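PDB 1K5C: endopolygalacturonase from Chondrostereum purpureum, which probably hydrolyses the alpha-1,4 bonds between galacturonosyl units inside polygalacturonate chains, as a glycoside hydrolase of family 28. Local coordinates for residues S117-T127 / N151-V162. Sequence-based numbering, arbitrary orientation. Where two conformers were deposited one is given.
With NAG (2-acetamido-2-deoxy-beta-D-glucopyranose), chain C.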
loop_
_atom_site.group_PDB
_atom_site.type_symbol
_atom_site.label_atom_id
_atom_site.label_comp_id
_atom_site.label_asym_id
_atom_site.label_seq_id
_atom_site.Cartn_x
_atom_site.Cartn_y
_atom_site.Cartn_z
ATOM N N SER A 117 12.337 5.715 1.994
ATOM C CA SER A 117 11.566 6.744 1.315
ATOM C C SER A 117 11.331 7.938 2.259
ATOM O O SER A 117 11.136 7.772 3.453
ATOM C CB SER A 117 10.234 6.170 0.820
ATOM O OG SER A 117 9.430 5.662 1.896
ATOM N N PRO A 118 11.284 9.176 1.697
ATOM C CA PRO A 118 10.960 10.336 2.554
ATOM C C PRO A 118 9.601 10.194 3.211
ATOM O O PRO A 118 9.469 10.575 4.394
ATOM C CB PRO A 118 11.055 11.536 1.599
ATOM C CG PRO A 118 12.125 11.081 0.582
ATOM C CD PRO A 118 11.773 9.589 0.361
ATOM N N ALA A 119 8.618 9.716 2.476
ATOM C CA ALA A 119 7.253 9.464 3.014
ATOM C C ALA A 119 6.707 8.299 2.181
ATOM O O ALA A 119 7.303 7.214 2.182
ATOM C CB ALA A 119 6.424 10.737 3.053
ATOM N N GLN A 120 5.604 8.493 1.463
ATOM C CA GLN A 120 4.981 7.355 0.799
ATOM C C GLN A 120 5.951 6.794 -0.253
ATOM O O GLN A 120 6.577 7.531 -1.023
ATOM C CB GLN A 120 3.666 7.775 0.093
ATOM C CG GLN A 120 2.559 8.197 1.075
ATOM C CD GLN A 120 2.616 9.674 1.480
ATOM O OE1 GLN A 120 3.620 10.362 1.321
ATOM N NE2 GLN A 120 1.542 10.171 2.113
ATOM N N ALA A 121 6.078 5.442 -0.269
ATOM C CA ALA A 121 7.151 4.820 -1.056
ATOM C C ALA A 121 6.788 4.614 -2.514
ATOM O O ALA A 121 7.404 5.241 -3.387
ATOM C CB ALA A 121 7.581 3.519 -0.372
ATOM N N ILE A 122 5.847 3.719 -2.804
ATOM C CA ILE A 122 5.549 3.354 -4.213
ATOM C C ILE A 122 4.070 3.640 -4.518
ATOM O O ILE A 122 3.175 3.080 -3.906
ATOM C CB ILE A 122 5.864 1.871 -4.481
ATOM C CG1 ILE A 122 7.306 1.555 -4.123
ATOM C CG2 ILE A 122 5.527 1.514 -5.927
ATOM C CD1 ILE A 122 7.679 0.077 -4.249
ATOM N N SER A 123 3.868 4.550 -5.479
ATOM C CA SER A 123 2.537 4.847 -5.997
ATOM C C SER A 123 2.313 4.072 -7.288
ATOM O O SER A 123 3.168 4.098 -8.186
ATOM C CB SER A 123 2.448 6.366 -6.245
ATOM O OG SER A 123 1.240 6.674 -6.904
ATOM N N VAL A 124 1.195 3.383 -7.364
ATOM C CA VAL A 124 0.873 2.479 -8.465
ATOM C C VAL A 124 -0.339 3.007 -9.189
ATOM O O VAL A 124 -1.434 3.142 -8.590
ATOM C CB VAL A 124 0.612 1.076 -7.918
ATOM C CG1 VAL A 124 0.288 0.099 -9.040
ATOM C CG2 VAL A 124 1.808 0.623 -7.061
ATOM N N GLY A 125 -0.206 3.210 -10.490
ATOM C CA GLY A 125 -1.358 3.526 -11.356
ATOM C C GLY A 125 -1.242 4.845 -12.046
ATOM O O GLY A 125 -0.445 5.716 -11.644
ATOM N N PRO A 126 -2.073 5.073 -13.049
ATOM C CA PRO A 126 -3.046 4.100 -13.583
ATOM C C PRO A 126 -2.349 3.064 -14.459
ATOM O O PRO A 126 -1.183 3.190 -14.831
ATOM C CB PRO A 126 -3.994 4.969 -14.430
ATOM C CG PRO A 126 -3.180 6.156 -14.825
ATOM C CD PRO A 126 -2.170 6.377 -13.752
ATOM N N THR A 127 -3.147 2.054 -14.799
ATOM C CA THR A 127 -2.660 0.936 -15.631
ATOM C C THR A 127 -3.389 0.935 -17.005
ATOM O O THR A 127 -4.451 1.503 -17.176
ATOM C CB THR A 127 -2.887 -0.430 -14.955
ATOM O OG1 THR A 127 -4.325 -0.492 -14.722
ATOM C CG2 THR A 127 -2.138 -0.545 -13.656
ATOM N N ASN A 151 3.874 8.447 7.488
ATOM C CA ASN A 151 3.246 8.411 6.163
ATOM C C ASN A 151 4.134 7.639 5.163
ATOM O O ASN A 151 4.098 7.914 3.962
ATOM C CB ASN A 151 2.886 9.780 5.591
ATOM C CG ASN A 151 1.963 10.564 6.527
ATOM O OD1 ASN A 151 2.338 11.628 7.064
ATOM N ND2 ASN A 151 0.781 10.075 6.729
ATOM N N THR A 152 4.835 6.618 5.666
ATOM C CA THR A 152 5.748 5.813 4.846
ATOM C C THR A 152 5.050 4.603 4.237
ATOM O O THR A 152 5.562 3.466 4.240
ATOM C CB THR A 152 6.961 5.419 5.682
ATOM O OG1 THR A 152 6.502 4.982 6.982
ATOM C CG2 THR A 152 7.949 6.600 5.806
ATOM N N ASP A 153 3.877 4.865 3.626
ATOM C CA ASP A 153 3.093 3.792 3.006
ATOM C C ASP A 153 3.967 2.967 2.064
ATOM O O ASP A 153 4.740 3.496 1.273
ATOM C CB ASP A 153 1.958 4.362 2.132
ATOM C CG ASP A 153 0.986 5.287 2.828
ATOM O OD1 ASP A 153 1.316 5.884 3.875
ATOM O OD2 ASP A 153 -0.140 5.444 2.259
ATOM N N GLY A 154 3.788 1.638 2.106
ATOM C CA GLY A 154 4.554 0.792 1.184
ATOM C C GLY A 154 4.103 0.962 -0.277
ATOM O O GLY A 154 4.901 1.365 -1.144
ATOM N N PHE A 155 2.832 0.645 -0.484
ATOM C CA PHE A 155 2.219 0.720 -1.817
ATOM C C PHE A 155 0.903 1.484 -1.692
ATOM O O PHE A 155 0.044 1.088 -0.897
ATOM C CB PHE A 155 1.876 -0.692 -2.361
ATOM C CG PHE A 155 3.079 -1.604 -2.437
ATOM C CD1 PHE A 155 3.899 -1.623 -3.585
ATOM C CD2 PHE A 155 3.412 -2.447 -1.367
ATOM C CE1 PHE A 155 5.002 -2.463 -3.625
ATOM C CE2 PHE A 155 4.504 -3.277 -1.426
ATOM C CZ PHE A 155 5.334 -3.284 -2.529
ATOM N N ASP A 156 0.757 2.547 -2.484
ATOM C CA ASP A 156 -0.519 3.278 -2.626
ATOM C C ASP A 156 -1.052 2.986 -4.011
ATOM O O ASP A 156 -0.382 3.283 -5.004
ATOM C CB ASP A 156 -0.294 4.781 -2.438
ATOM C CG ASP A 156 0.113 5.166 -1.032
ATOM O OD1 ASP A 156 -0.567 4.583 -0.089
ATOM O OD2 ASP A 156 0.983 5.981 -0.797
ATOM N N VAL A 157 -2.233 2.363 -4.076
ATOM C CA VAL A 157 -2.767 1.886 -5.346
ATOM C C VAL A 157 -4.032 2.613 -5.722
ATOM O O VAL A 157 -5.025 2.564 -4.996
ATOM C CB VAL A 157 -3.036 0.355 -5.276
ATOM C CG1 VAL A 157 -3.552 -0.149 -6.626
ATOM C CG2 VAL A 157 -1.765 -0.398 -4.848
ATOM N N SER A 158 -4.001 3.250 -6.899
ATOM C CA SER A 158 -5.188 3.833 -7.580
ATOM C C SER A 158 -5.124 3.328 -9.018
ATOM O O SER A 158 -4.508 3.978 -9.872
ATOM C CB SER A 158 -5.237 5.340 -7.475
ATOM O OG SER A 158 -5.476 5.765 -6.125
ATOM N N ALA A 159 -5.687 2.159 -9.244
ATOM C CA ALA A 159 -5.413 1.460 -10.517
ATOM C C ALA A 159 -6.309 0.236 -10.581
ATOM O O ALA A 159 -6.712 -0.335 -9.581
ATOM C CB ALA A 159 -3.952 0.969 -10.513
ATOM N N ASN A 160 -6.549 -0.200 -11.841
ATOM C CA ASN A 160 -7.197 -1.486 -12.090
ATOM C C ASN A 160 -6.171 -2.572 -12.366
ATOM O O ASN A 160 -5.085 -2.308 -12.901
ATOM C CB ASN A 160 -8.142 -1.362 -13.301
ATOM C CG ASN A 160 -9.180 -0.269 -13.100
ATOM O OD1 ASN A 160 -9.801 -0.170 -12.056
ATOM N ND2 ASN A 160 -9.387 0.495 -14.142
ATOM N N ASN A 161 -6.557 -3.833 -12.112
ATOM C CA ASN A 161 -5.802 -4.954 -12.660
ATOM C C ASN A 161 -4.360 -5.015 -12.171
ATOM O O ASN A 161 -3.415 -5.147 -12.935
ATOM C CB ASN A 161 -5.825 -4.904 -14.220
ATOM C CG ASN A 161 -7.238 -4.793 -14.738
ATOM O OD1 ASN A 161 -8.166 -5.486 -14.304
ATOM N ND2 ASN A 161 -7.376 -3.904 -15.741
ATOM N N VAL A 162 -4.219 -4.948 -10.839
ATOM C CA VAL A 162 -2.913 -4.967 -10.167
ATOM C C VAL A 162 -2.767 -6.203 -9.301
ATOM O O VAL A 162 -3.714 -6.579 -8.579
ATOM C CB VAL A 162 -2.800 -3.688 -9.292
ATOM C CG1 VAL A 162 -1.596 -3.787 -8.336
ATOM C CG2 VAL A 162 -2.693 -2.462 -10.164
HETATM C C1 NAG C . -8.499 -3.591 -16.575
HETATM C C2 NAG C . -9.016 -4.927 -17.282
HETATM C C3 NAG C . -10.252 -4.485 -18.151
HETATM C C4 NAG C . -11.337 -3.848 -17.299
HETATM C C5 NAG C . -10.673 -2.587 -16.590
HETATM C C6 NAG C . -11.709 -2.148 -15.564
HETATM C C7 NAG C . -7.170 -6.364 -18.018
HETATM C C8 NAG C . -6.148 -6.639 -19.000
HETATM N N2 NAG C . -7.975 -5.322 -18.222
HETATM O O3 NAG C . -10.767 -5.646 -18.850
HETATM O O4 NAG C . -12.394 -3.233 -18.088
HETATM O O5 NAG C . -9.616 -3.193 -15.753
HETATM O O6 NAG C . -11.423 -3.054 -14.511
HETATM O O7 NAG C . -7.333 -7.039 -17.064
HETATM O O HOH W 1 -0.938 8.182 1.749
HETATM O O HOH W 2 -5.934 2.058 -13.807
HETATM O O HOH W 3 -5.711 -1.810 -16.716
HETATM O O HOH W 4 -7.091 1.558 -16.186
#
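T127 OG1 is the polar atom held from two sides: it donates to N160 O at 2.7 Å, 23° out of that carbonyl's plane, and accepts a hydrogen bond from a water. With chi1 at 58°, OG1 lies between its own backbone N and carbonyl carbon, while CG2 is left to meet A159 CB and V162 CG2. N161 ND2 is bonded to C1 of an N-acetylglucosamine, so this end of the contact adjoins a glycan. Strands 122-127 and 155-158 are parallel, and D156 bridges them: its N donates to I122 O (2.9 Å) and its O accepts from V124 N (2.8 Å). On the inner face I122 CD1 lies 3.7 Å from F155 CE1, and V124 CG1 meets V162 CG2 tip to tip. At the other end the Q120 amide runs alongside that of N151, a galacturonate-binding residue whose OD1 is held by T90 N, their planes 15° apart; Q120 CG packs 3.3 Å from D156 OD2, and NE2 reaches D153 OD2 through a water and is hydrogen-bonded to T90 OG1. An alanine in place of Q120 would probably leave that water without its amide mate and uncover the D153 and D156 carboxylates. Within the right-handed parallel beta-helix, these strands belong to successive coils and lie side by side in one parallel sheet, flanked by strands 101-104 and 176-179, with strands 130-139 and 162-170 packed against their inner face.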